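Local coordinates for protein endoglucanase (Cryptopygus antarcticus, PDB 5H4U) that hydrolyses internal beta-1,4-glucosidic linkages in cellulose, lichenan and cereal beta-glucans, releasing mainly short cello-oligosaccharides such as cellobiose, cellotriose and cellotetraose, at residues C30-C35 / V47-A52; V73-Q78 / S154-P159; N161-R166 / Q178-L183; T56-N61 / G69-C74. All blocks are in the same frame, centred on the assembly; numbering follows the deposited sequence.

Contact 1: C30-C35 / V47-A52; sequences CCKPSC and VRTCKA
Lys32 and Pro33 meet Thr49 inside the long, disulfide-rich loop that follows strand 19-27 of this family 45 double-psi beta-barrel. The Lys32 side chain can be followed outward. Lys32 CB lies 4.0 Å from Thr49 CG2. Lys32 CG comes closer, at 3.4 Å from Thr49 CG2, and the two side chains cross at about a right angle. CD and CE carry the chain onward, and a bend at the last torsion (chi4 107°) turns the ammonium group. Lys32 NZ donates to a water oxygen 2.7 Å away. It also bonds to Ser60 O and Ser36 O, so three oxygens grip the ammonium group. Thr49 is divided between two roles. Its chi1 of 37° leaves CG2 beside the backbone N, where Thr49 CG2 packs on Lys32 CG and on Pro33 CD, 3.6 Å away. OG1 reaches the water that Lys32 NZ also uses. Pro33 and Cys35 sit close to the barrel: Pro33 touches Thr126 and Asn127 of strand 120-128, and Cys35 is hydrogen-bonded through its backbone to Thr126. At this end Val47 N donates to Cys35 O at 3.2 Å, nearly straight at 168°. Beside that bond, Val47 CG2 packs 3.9 Å from Cys35 CB.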
loop_
_atom_site.group_PDB
_atom_site.type_symbol
_atom_site.label_atom_id
_atom_site.label_comp_id
_atom_site.label_asym_id
_atom_site.label_seq_id
_atom_site.Cartn_x
_atom_site.Cartn_y
_atom_site.Cartn_z
ATOM N N CYS A 30 -7.931 -3.238 3.037
ATOM C CA CYS A 30 -8.922 -3.044 1.994
ATOM C C CYS A 30 -9.557 -1.657 1.992
ATOM O O CYS A 30 -10.452 -1.411 1.171
ATOM C CB CYS A 30 -10.055 -4.079 2.085
ATOM S SG CYS A 30 -9.588 -5.805 1.835
ATOM N N CYS A 31 -9.155 -0.745 2.880
ATOM C CA CYS A 31 -9.911 0.489 3.044
ATOM C C CYS A 31 -9.579 1.495 1.948
ATOM O O CYS A 31 -8.499 1.470 1.352
ATOM C CB CYS A 31 -9.601 1.146 4.371
ATOM S SG CYS A 31 -9.881 0.117 5.763
ATOM N N LYS A 32 -10.487 2.437 1.743
ATOM C CA LYS A 32 -10.189 3.505 0.806
ATOM C C LYS A 32 -9.043 4.335 1.373
ATOM O O LYS A 32 -9.140 4.822 2.505
ATOM C CB LYS A 32 -11.427 4.366 0.569
ATOM C CG LYS A 32 -11.155 5.668 -0.141
ATOM C CD LYS A 32 -12.357 6.610 -0.126
ATOM C CE LYS A 32 -11.954 8.034 -0.545
ATOM N NZ LYS A 32 -12.388 8.487 -1.898
ATOM N N PRO A 33 -7.937 4.479 0.655
ATOM C CA PRO A 33 -6.757 5.129 1.229
ATOM C C PRO A 33 -6.920 6.642 1.320
ATOM O O PRO A 33 -7.642 7.271 0.539
ATOM C CB PRO A 33 -5.646 4.739 0.254
ATOM C CG PRO A 33 -6.344 4.522 -1.037
ATOM C CD PRO A 33 -7.719 4.044 -0.736
ATOM N N SER A 34 -6.217 7.229 2.290
ATOM C CA SER A 34 -6.485 8.620 2.639
ATOM C C SER A 34 -6.192 9.575 1.489
ATOM O O SER A 34 -6.875 10.591 1.351
ATOM C CB SER A 34 -5.694 9.017 3.882
ATOM O OG SER A 34 -4.329 9.206 3.580
ATOM N N CYS A 35 -5.234 9.249 0.623
ATOM C CA CYS A 35 -4.922 10.116 -0.507
ATOM C C CYS A 35 -5.922 9.960 -1.648
ATOM O O CYS A 35 -5.734 10.565 -2.714
ATOM C CB CYS A 35 -3.512 9.837 -1.034
ATOM S SG CYS A 35 -2.200 10.011 0.188
ATOM N N VAL A 47 -6.009 9.528 -5.689
ATOM C CA VAL A 47 -5.772 8.124 -5.986
ATOM C C VAL A 47 -7.098 7.435 -6.271
ATOM O O VAL A 47 -8.087 7.611 -5.549
ATOM C CB VAL A 47 -5.032 7.424 -4.834
ATOM C CG1 VAL A 47 -4.806 5.940 -5.175
ATOM C CG2 VAL A 47 -3.736 8.108 -4.548
ATOM N N ARG A 48 -7.094 6.603 -7.301
ATOM C CA ARG A 48 -8.286 5.902 -7.760
ATOM C C ARG A 48 -8.796 4.913 -6.707
ATOM O O ARG A 48 -8.022 4.152 -6.121
ATOM C CB ARG A 48 -7.936 5.161 -9.053
ATOM C CG ARG A 48 -9.043 4.431 -9.733
ATOM C CD ARG A 48 -8.441 3.509 -10.750
ATOM N NE ARG A 48 -9.456 2.597 -11.253
ATOM C CZ ARG A 48 -9.402 1.266 -11.213
ATOM N NH1 ARG A 48 -8.352 0.628 -10.695
ATOM N NH2 ARG A 48 -10.424 0.574 -11.700
ATOM N N THR A 49 -10.094 4.939 -6.435
ATOM C CA THR A 49 -10.701 3.899 -5.624
ATOM C C THR A 49 -11.748 3.141 -6.430
ATOM O O THR A 49 -12.155 3.541 -7.520
ATOM C CB THR A 49 -11.300 4.437 -4.305
ATOM O OG1 THR A 49 -11.882 5.725 -4.504
ATOM C CG2 THR A 49 -10.214 4.525 -3.251
ATOM N N CYS A 50 -12.134 1.996 -5.913
ATOM C CA CYS A 50 -12.939 1.088 -6.692
ATOM C C CYS A 50 -14.170 0.662 -5.917
ATOM O O CYS A 50 -14.299 0.869 -4.699
ATOM C CB CYS A 50 -12.117 -0.143 -7.111
ATOM S SG CYS A 50 -10.916 0.189 -8.418
ATOM N N LYS A 51 -15.051 0.008 -6.649
ATOM C CA LYS A 51 -16.199 -0.633 -6.058
ATOM C C LYS A 51 -15.734 -1.907 -5.368
ATOM O O LYS A 51 -14.563 -2.287 -5.428
ATOM C CB LYS A 51 -17.227 -0.943 -7.135
ATOM C CG LYS A 51 -17.927 0.268 -7.676
ATOM C CD LYS A 51 -19.433 0.067 -7.586
ATOM C CE LYS A 51 -19.834 -1.354 -8.055
ATOM N NZ LYS A 51 -21.329 -1.545 -8.030
ATOM N N ALA A 52 -16.670 -2.590 -4.721
ATOM C CA ALA A 52 -16.331 -3.798 -3.980
ATOM C C ALA A 52 -15.561 -4.803 -4.807
ATOM O O ALA A 52 -14.707 -5.508 -4.276
ATOM C CB ALA A 52 -17.608 -4.448 -3.463
HETATM O O HOH W 1 -14.109 6.756 -2.995
#

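Contact 2: V73-Q78 / S154-P159; sequences VCNDQQ and SQWGAP
Trp156 and Asn75 each hold CG beside the backbone N, at chi1 -60° and -69°. In Trp156 this points the indole from the end of helix 152-156 toward the 73-78 loop. In Asn75 it carries the amide across to the benzene side of that indole. Asn75 OD1 then lies 3.4 Å from Trp156 CZ2 and 3.7 Å from Trp156 CH2. The oxygen sits at the ring edge, near the ring plane, while the amide plane is turned 31° from the indole. The other half of the amide is held by residues nearby: Asn75 ND2 bonds to Asn55 OD1 and Asn53 O. Those two bonds fix the flip of the group, which leaves OD1 directed at the indole edge.

Gln155 forms the second half of the contact. Its chain is extended beyond CG, and Gln155 NE2 stops 4.0 Å from Val73 O, too far for a hydrogen bond. NE2 is bound instead to Ala52 O. Gln155 CG lies over one face of the Trp156 ring, toward its rim.

The contact joins the helix carrying Cys152, which is disulfide-bonded to Cys30, to the loop carrying Cys74, which is bonded to Cys50. It lies near the catalytic region: the Val73 side chain is about 6 Å from that of Asp29, the inferred nucleophile. No hydrogen bond spans the two segments. The attraction between Asn75 and Trp156 is therefore probably a weak electrostatic one, between the amide oxygen and the slightly positive hydrogens on the indole edge.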
loop_
_atom_site.group_PDB
_atom_site.type_symbol
_atom_site.label_atom_id
_atom_site.label_comp_id
_atom_site.label_asym_id
_atom_site.label_seq_id
_atom_site.Cartn_x
_atom_site.Cartn_y
_atom_site.Cartn_z
ATOM N N VAL A 73 -10.033 -0.192 -1.876
ATOM C CA VAL A 73 -8.781 -0.130 -2.630
ATOM C C VAL A 73 -8.877 -1.035 -3.855
ATOM O O VAL A 73 -9.507 -2.100 -3.826
ATOM C CB VAL A 73 -7.573 -0.501 -1.746
ATOM C CG1 VAL A 73 -7.736 -1.871 -1.161
ATOM C CG2 VAL A 73 -6.264 -0.413 -2.562
ATOM N N CYS A 74 -8.219 -0.623 -4.938
ATOM C CA CYS A 74 -8.343 -1.323 -6.212
ATOM C C CYS A 74 -7.392 -2.518 -6.287
ATOM O O CYS A 74 -6.263 -2.471 -5.780
ATOM C CB CYS A 74 -8.068 -0.353 -7.362
ATOM S SG CYS A 74 -9.268 1.051 -7.560
ATOM N N ASN A 75 -7.854 -3.592 -6.948
ATOM C CA ASN A 75 -7.024 -4.778 -7.146
ATOM C C ASN A 75 -5.717 -4.365 -7.797
ATOM O O ASN A 75 -4.663 -4.965 -7.557
ATOM C CB ASN A 75 -7.755 -5.792 -8.025
ATOM C CG ASN A 75 -8.965 -6.414 -7.342
ATOM O OD1 ASN A 75 -8.955 -6.637 -6.145
ATOM N ND2 ASN A 75 -10.014 -6.700 -8.114
ATOM N N ASP A 76 -5.781 -3.266 -8.534
ATOM C CA ASP A 76 -4.702 -2.652 -9.275
ATOM C C ASP A 76 -3.575 -2.165 -8.383
ATOM O O ASP A 76 -2.452 -1.949 -8.859
ATOM C CB ASP A 76 -5.324 -1.413 -9.919
ATOM C CG ASP A 76 -4.928 -1.222 -11.309
ATOM O OD1 ASP A 76 -4.029 -1.960 -11.725
ATOM O OD2 ASP A 76 -5.516 -0.342 -11.980
ATOM N N GLN A 77 -3.840 -1.997 -7.097
ATOM C CA GLN A 77 -2.866 -1.403 -6.207
ATOM C C GLN A 77 -2.135 -2.430 -5.355
ATOM O O GLN A 77 -1.734 -2.140 -4.227
ATOM C CB GLN A 77 -3.568 -0.306 -5.406
ATOM C CG GLN A 77 -3.591 0.981 -6.263
ATOM C CD GLN A 77 -4.577 2.034 -5.803
ATOM O OE1 GLN A 77 -4.845 2.182 -4.614
ATOM N NE2 GLN A 77 -5.128 2.780 -6.758
ATOM N N GLN A 78 -1.928 -3.613 -5.892
ATOM C CA GLN A 78 -1.137 -4.694 -5.338
ATOM C C GLN A 78 0.334 -4.541 -5.706
ATOM O O GLN A 78 0.665 -3.947 -6.737
ATOM C CB GLN A 78 -1.610 -6.025 -5.867
ATOM C CG GLN A 78 -2.840 -6.539 -5.255
ATOM C CD GLN A 78 -3.133 -7.887 -5.826
ATOM O OE1 GLN A 78 -3.504 -8.020 -6.980
ATOM N NE2 GLN A 78 -2.897 -8.901 -5.039
ATOM N N SER A 154 -16.117 -6.715 4.749
ATOM C CA SER A 154 -17.226 -6.215 3.967
ATOM C C SER A 154 -16.915 -6.254 2.479
ATOM O O SER A 154 -17.839 -6.361 1.673
ATOM C CB SER A 154 -17.617 -4.814 4.457
ATOM O OG SER A 154 -17.099 -3.781 3.654
ATOM N N GLN A 155 -15.641 -6.199 2.082
ATOM C CA GLN A 155 -15.372 -6.230 0.647
ATOM C C GLN A 155 -15.310 -7.650 0.110
ATOM O O GLN A 155 -15.852 -7.926 -0.964
ATOM C CB GLN A 155 -14.064 -5.503 0.301
ATOM C CG GLN A 155 -13.528 -5.821 -1.102
ATOM C CD GLN A 155 -12.399 -4.899 -1.580
ATOM O OE1 GLN A 155 -11.569 -4.425 -0.804
ATOM N NE2 GLN A 155 -12.338 -4.694 -2.885
ATOM N N TRP A 156 -14.706 -8.569 0.867
ATOM C CA TRP A 156 -14.385 -9.908 0.384
ATOM C C TRP A 156 -14.922 -11.029 1.247
ATOM O O TRP A 156 -14.691 -12.193 0.915
ATOM C CB TRP A 156 -12.868 -10.087 0.312
ATOM C CG TRP A 156 -12.172 -9.134 -0.577
ATOM C CD1 TRP A 156 -11.345 -8.127 -0.198
ATOM C CD2 TRP A 156 -12.179 -9.131 -2.011
ATOM N NE1 TRP A 156 -10.855 -7.485 -1.294
ATOM C CE2 TRP A 156 -11.345 -8.082 -2.423
ATOM C CE3 TRP A 156 -12.809 -9.922 -2.980
ATOM C CZ2 TRP A 156 -11.130 -7.784 -3.755
ATOM C CZ3 TRP A 156 -12.593 -9.631 -4.310
ATOM C CH2 TRP A 156 -11.767 -8.558 -4.687
ATOM N N GLY A 157 -15.550 -10.730 2.380
ATOM C CA GLY A 157 -15.976 -11.788 3.273
ATOM C C GLY A 157 -14.871 -12.437 4.069
ATOM O O GLY A 157 -15.042 -13.565 4.539
ATOM N N ALA A 158 -13.751 -11.740 4.273
ATOM C CA ALA A 158 -12.657 -12.253 5.089
ATOM C C ALA A 158 -13.103 -12.405 6.542
ATOM O O ALA A 158 -14.158 -11.911 6.927
ATOM C CB ALA A 158 -11.459 -11.316 4.980
ATOM N N PRO A 159 -12.335 -13.100 7.373
ATOM C CA PRO A 159 -12.716 -13.218 8.789
ATOM C C PRO A 159 -12.672 -11.874 9.500
ATOM O O PRO A 159 -12.105 -10.899 9.010
ATOM C CB PRO A 159 -11.665 -14.178 9.367
ATOM C CG PRO A 159 -11.143 -14.946 8.175
ATOM C CD PRO A 159 -11.215 -13.992 7.020
#

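Contact 3: N161-R166 / Q178-L183; sequences NGWGQR and QLPTSL
The irregular connection between helices 152-156 and 184-191 folds back on itself where Trp163 lies against Leu179 and Pro180. Leu179 covers one face of the indole. Leu179 CG stands 3.6 Å above the Trp163 ring plane, over the centre of the bicycle. Leu179 CD1 is 3.7 Å from the centroid of the five-membered ring of Trp163 and 22° off the normal, a CH-pi contact. The other branch, Leu179 CD2, lies over the benzene part, 3.9 Å from Trp163 CE3. The two methyls thus span both rings. Trp163 CG lies beside the backbone N (chi1 -60°), which directs the indole at this leucine.

This connection belongs to the part of the family 45 fold outside the double-psi barrel strands. Trp163 also touches Cys152 and Ala158, and its side chain is about 8 Å from that of Asp29, the inferred nucleophile. With alanine in place of Trp163, Leu179 would probably lose the aromatic face it packs on, and a gap would open between the two arms of the connection.

Pro180 approaches the indole obliquely, with Pro180 CD 3.4 Å from Trp163 CZ2. Leu183 meets the far end of the benzene ring, Leu183 CD1 to Trp163 CH2 at 4.0 Å. Both come from one turn, in which Leu183 N donates to Pro180 O at 3.1 Å. Trp163 NE1 is 3.6 Å from Gln178 O, without forming a hydrogen bond.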
loop_
_atom_site.group_PDB
_atom_site.type_symbol
_atom_site.label_atom_id
_atom_site.label_comp_id
_atom_site.label_asym_id
_atom_site.label_seq_id
_atom_site.Cartn_x
_atom_site.Cartn_y
_atom_site.Cartn_z
ATOM N N ASN A 161 -11.016 -10.809 11.831
ATOM C CA ASN A 161 -9.674 -10.364 12.162
ATOM C C ASN A 161 -8.787 -10.251 10.927
ATOM O O ASN A 161 -7.573 -10.066 11.059
ATOM C CB ASN A 161 -9.050 -11.334 13.172
ATOM N N GLY A 162 -9.377 -10.321 9.732
ATOM C CA GLY A 162 -8.614 -10.446 8.505
ATOM C C GLY A 162 -8.126 -11.868 8.235
ATOM O O GLY A 162 -8.471 -12.848 8.911
ATOM N N TRP A 163 -7.346 -11.977 7.169
ATOM C CA TRP A 163 -6.744 -13.250 6.809
ATOM C C TRP A 163 -5.565 -13.453 7.739
ATOM O O TRP A 163 -4.648 -12.627 7.784
ATOM C CB TRP A 163 -6.307 -13.271 5.355
ATOM C CG TRP A 163 -7.449 -13.046 4.426
ATOM C CD1 TRP A 163 -8.489 -13.887 4.163
ATOM C CD2 TRP A 163 -7.648 -11.896 3.624
ATOM N NE1 TRP A 163 -9.326 -13.324 3.246
ATOM C CE2 TRP A 163 -8.827 -12.100 2.887
ATOM C CE3 TRP A 163 -6.943 -10.705 3.460
ATOM C CZ2 TRP A 163 -9.330 -11.146 1.995
ATOM C CZ3 TRP A 163 -7.432 -9.757 2.568
ATOM C CH2 TRP A 163 -8.614 -9.984 1.844
ATOM N N GLY A 164 -5.607 -14.532 8.500
ATOM C CA GLY A 164 -4.541 -14.807 9.441
ATOM C C GLY A 164 -4.608 -13.858 10.624
ATOM O O GLY A 164 -5.688 -13.459 11.074
ATOM N N GLN A 165 -3.436 -13.415 11.071
ATOM C CA GLN A 165 -3.346 -12.533 12.224
ATOM C C GLN A 165 -3.782 -11.130 11.862
ATOM O O GLN A 165 -3.457 -10.623 10.784
ATOM C CB GLN A 165 -1.906 -12.469 12.715
ATOM C CG GLN A 165 -1.288 -13.806 12.971
ATOM C CD GLN A 165 -1.645 -14.388 14.312
ATOM O OE1 GLN A 165 -2.698 -14.077 14.890
ATOM N NE2 GLN A 165 -0.750 -15.239 14.835
ATOM N N ARG A 166 -4.427 -10.456 12.809
ATOM C CA ARG A 166 -4.760 -9.067 12.552
ATOM C C ARG A 166 -3.507 -8.267 12.249
ATOM O O ARG A 166 -3.555 -7.316 11.468
ATOM C CB ARG A 166 -5.495 -8.498 13.751
ATOM C CG ARG A 166 -5.772 -7.052 13.652
ATOM C CD ARG A 166 -7.133 -6.828 14.158
ATOM N NE ARG A 166 -7.679 -5.579 13.655
ATOM C CZ ARG A 166 -8.937 -5.424 13.269
ATOM N NH1 ARG A 166 -9.336 -4.240 12.835
ATOM N NH2 ARG A 166 -9.780 -6.457 13.283
ATOM N N GLN A 178 -6.569 -18.766 0.657
ATOM C CA GLN A 178 -7.686 -18.247 1.434
ATOM C C GLN A 178 -8.110 -16.857 0.993
ATOM O O GLN A 178 -9.205 -16.409 1.349
ATOM C CB GLN A 178 -7.354 -18.232 2.922
ATOM C CG GLN A 178 -6.986 -19.576 3.449
ATOM C CD GLN A 178 -6.419 -19.542 4.856
ATOM O OE1 GLN A 178 -6.646 -18.585 5.625
ATOM N NE2 GLN A 178 -5.706 -20.626 5.226
ATOM N N LEU A 179 -7.298 -16.194 0.250
ATOM C CA LEU A 179 -7.560 -14.855 -0.218
ATOM C C LEU A 179 -8.370 -14.874 -1.497
ATOM O O LEU A 179 -8.476 -15.903 -2.171
ATOM C CB LEU A 179 -6.246 -14.123 -0.453
ATOM C CG LEU A 179 -5.882 -13.377 0.820
ATOM C CD1 LEU A 179 -5.402 -14.309 1.943
ATOM C CD2 LEU A 179 -4.915 -12.243 0.526
ATOM N N PRO A 180 -9.034 -13.771 -1.814
ATOM C CA PRO A 180 -9.739 -13.693 -3.088
ATOM C C PRO A 180 -8.749 -13.928 -4.204
ATOM O O PRO A 180 -7.583 -13.552 -4.103
ATOM C CB PRO A 180 -10.256 -12.247 -3.108
ATOM C CG PRO A 180 -10.360 -11.897 -1.674
ATOM C CD PRO A 180 -9.140 -12.503 -1.079
ATOM N N THR A 181 -9.228 -14.522 -5.295
ATOM C CA THR A 181 -8.338 -14.781 -6.423
ATOM C C THR A 181 -7.687 -13.492 -6.908
ATOM O O THR A 181 -6.489 -13.476 -7.199
ATOM C CB THR A 181 -9.110 -15.467 -7.543
ATOM O OG1 THR A 181 -10.385 -14.825 -7.689
ATOM C CG2 THR A 181 -9.331 -16.922 -7.200
ATOM N N SER A 182 -8.466 -12.395 -6.950
ATOM C CA SER A 182 -8.023 -11.086 -7.438
ATOM C C SER A 182 -6.839 -10.515 -6.685
ATOM O O SER A 182 -6.228 -9.565 -7.181
ATOM C CB SER A 182 -9.144 -10.051 -7.320
ATOM O OG SER A 182 -10.040 -10.090 -8.413
ATOM N N LEU A 183 -6.527 -11.027 -5.495
ATOM C CA LEU A 183 -5.416 -10.516 -4.696
ATOM C C LEU A 183 -4.274 -11.511 -4.602
ATOM O O LEU A 183 -3.235 -11.210 -3.993
ATOM C CB LEU A 183 -5.880 -10.128 -3.287
ATOM C CG LEU A 183 -6.967 -9.063 -3.213
ATOM C CD1 LEU A 183 -7.407 -8.944 -1.792
ATOM C CD2 LEU A 183 -6.483 -7.708 -3.728
#

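Contact 4: T56-N61 / G69-C74; sequences TTIDSN and GSSYVC
Ile58 packs against Ser70 and Ser71, and these three residues make up the contact. They belong to the disulfide-rich loop between strands 19-27 and 80-82 of the family 45 double-psi barrel protein. Neither segment is regular helix or strand, and no direct hydrogen bond joins them. Ile58 uses two branches. Its CG1 is turned away from the backbone N (chi1 -155°), and this extended branch takes CD1 to the backbone of Ser70. There Ile58 CD1 lies 3.4 Å from Ser70 O and 3.8 Å from Ser70 OG. The short branch meets the next residue: Ile58 CG2 is 3.7 Å from Ser71 CB and 3.5 Å from Ser71 OG. The aliphatic chain therefore packs largely on polar atoms.

Replacing Ile58 by a glycine would probably uncover Ser70 O and the Ser71 side chain and leave the two loop arms less firmly apposed. The two arms share a neighbour, Thr49. Ile58 is hydrogen-bonded through its main chain to Thr49, and the Ser71 side chain touches Thr49 as well. Farther along, Cys74 is disulfide-bonded to Cys50, so the 69-74 arm is also held covalently to the segment carrying Thr49. The polar link between the arms is indirect. One water donates to Asp59 O at 2.8 Å, and Ser71 OG lies 2.8 Å from the same water as its donor.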
loop_
_atom_site.group_PDB
_atom_site.type_symbol
_atom_site.label_atom_id
_atom_site.label_comp_id
_atom_site.label_asym_id
_atom_site.label_seq_id
_atom_site.Cartn_x
_atom_site.Cartn_y
_atom_site.Cartn_z
ATOM N N THR A 56 -13.888 -1.883 -10.915
ATOM C CA THR A 56 -14.605 -0.783 -11.554
ATOM C C THR A 56 -14.520 0.486 -10.703
ATOM O O THR A 56 -14.712 0.445 -9.485
ATOM C CB THR A 56 -16.063 -1.158 -11.844
ATOM O OG1 THR A 56 -16.877 -0.940 -10.682
ATOM C CG2 THR A 56 -16.162 -2.620 -12.280
ATOM N N THR A 57 -14.231 1.603 -11.358
ATOM C CA THR A 57 -13.941 2.841 -10.658
ATOM C C THR A 57 -15.180 3.408 -9.971
ATOM O O THR A 57 -16.265 3.468 -10.553
ATOM C CB THR A 57 -13.404 3.878 -11.646
ATOM O OG1 THR A 57 -12.318 3.315 -12.394
ATOM C CG2 THR A 57 -12.899 5.105 -10.899
ATOM N N ILE A 58 -15.008 3.856 -8.742
ATOM C CA ILE A 58 -16.065 4.515 -8.002
ATOM C C ILE A 58 -15.659 5.975 -7.820
ATOM O O ILE A 58 -14.500 6.341 -8.008
ATOM C CB ILE A 58 -16.326 3.779 -6.673
ATOM C CG1 ILE A 58 -17.754 4.013 -6.184
ATOM C CG2 ILE A 58 -15.247 4.092 -5.631
ATOM C CD1 ILE A 58 -18.141 3.046 -5.067
ATOM N N ASP A 59 -16.622 6.826 -7.470
ATOM C CA ASP A 59 -16.324 8.256 -7.359
ATOM C C ASP A 59 -15.414 8.530 -6.168
ATOM O O ASP A 59 -15.554 7.914 -5.110
ATOM C CB ASP A 59 -17.612 9.091 -7.246
ATOM N N SER A 60 -14.480 9.466 -6.343
ATOM C CA SER A 60 -13.522 9.777 -5.290
ATOM C C SER A 60 -14.162 10.378 -4.044
ATOM O O SER A 60 -13.536 10.360 -2.983
ATOM C CB SER A 60 -12.445 10.717 -5.829
ATOM O OG SER A 60 -12.945 11.493 -6.900
ATOM N N ASN A 61 -15.403 10.838 -4.119
ATOM C CA ASN A 61 -16.077 11.335 -2.930
ATOM C C ASN A 61 -16.946 10.278 -2.268
ATOM O O ASN A 61 -17.469 10.532 -1.186
ATOM C CB ASN A 61 -16.927 12.581 -3.241
ATOM C CG ASN A 61 -16.080 13.829 -3.519
ATOM O OD1 ASN A 61 -16.416 14.651 -4.372
ATOM N ND2 ASN A 61 -14.969 13.970 -2.792
ATOM N N GLY A 69 -19.406 2.989 3.935
ATOM C CA GLY A 69 -19.726 3.282 2.555
ATOM C C GLY A 69 -19.469 2.103 1.641
ATOM O O GLY A 69 -19.600 0.945 2.025
ATOM N N SER A 70 -19.074 2.397 0.413
ATOM C CA SER A 70 -18.958 1.343 -0.582
ATOM C C SER A 70 -17.702 1.438 -1.450
ATOM O O SER A 70 -17.654 0.805 -2.504
ATOM C CB SER A 70 -20.222 1.356 -1.439
ATOM O OG SER A 70 -20.369 2.617 -2.062
ATOM N N SER A 71 -16.699 2.208 -1.056
ATOM C CA SER A 71 -15.481 2.394 -1.835
ATOM C C SER A 71 -14.305 1.639 -1.218
ATOM O O SER A 71 -14.087 1.700 -0.007
ATOM C CB SER A 71 -15.157 3.879 -1.924
ATOM O OG SER A 71 -13.846 4.080 -2.370
ATOM N N TYR A 72 -13.517 0.960 -2.054
ATOM C CA TYR A 72 -12.420 0.110 -1.578
ATOM C C TYR A 72 -11.137 0.396 -2.348
ATOM O O TYR A 72 -11.131 1.149 -3.327
ATOM C CB TYR A 72 -12.782 -1.377 -1.691
ATOM C CG TYR A 72 -13.971 -1.733 -0.832
ATOM C CD1 TYR A 72 -13.793 -2.149 0.480
ATOM C CD2 TYR A 72 -15.255 -1.599 -1.301
ATOM C CE1 TYR A 72 -14.854 -2.449 1.278
ATOM C CE2 TYR A 72 -16.323 -1.892 -0.514
ATOM C CZ TYR A 72 -16.120 -2.327 0.777
ATOM O OH TYR A 72 -17.193 -2.623 1.578
ATOM N N VAL A 73 -10.033 -0.192 -1.876
ATOM C CA VAL A 73 -8.781 -0.130 -2.630
ATOM C C VAL A 73 -8.877 -1.035 -3.855
ATOM O O VAL A 73 -9.507 -2.100 -3.826
ATOM C CB VAL A 73 -7.573 -0.501 -1.746
ATOM C CG1 VAL A 73 -7.736 -1.871 -1.161
ATOM C CG2 VAL A 73 -6.264 -0.413 -2.562
ATOM N N CYS A 74 -8.219 -0.623 -4.938
ATOM C CA CYS A 74 -8.343 -1.323 -6.212
ATOM C C CYS A 74 -7.392 -2.518 -6.287
ATOM O O CYS A 74 -6.263 -2.471 -5.780
ATOM C CB CYS A 74 -8.068 -0.353 -7.362
ATOM S SG CYS A 74 -9.268 1.051 -7.560
HETATM O O HOH W 1 -14.109 6.756 -2.995
#

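Contacts 1 and 4 lie in the same disulfide-rich loop, with centres about 5 Å apart, and one water serves both. Contact 1 is buried and mixes methyl packing with a backbone bond and a lysine ammonium held by oxygens. Contact 4 is nearer the surface and rests on one isoleucine over serines. The Cys50-Cys74 disulfide ties contact 1 to contacts 2 and 4, which share Val73 and Cys74. Contact 2 is partly buried and joins this loop to helix 152-156 through an amide at an indole edge. Contact 3 is buried and mostly apolar. It meets contact 2 where Pro180 packs on Trp156. Contacts 3 and 4 do not touch.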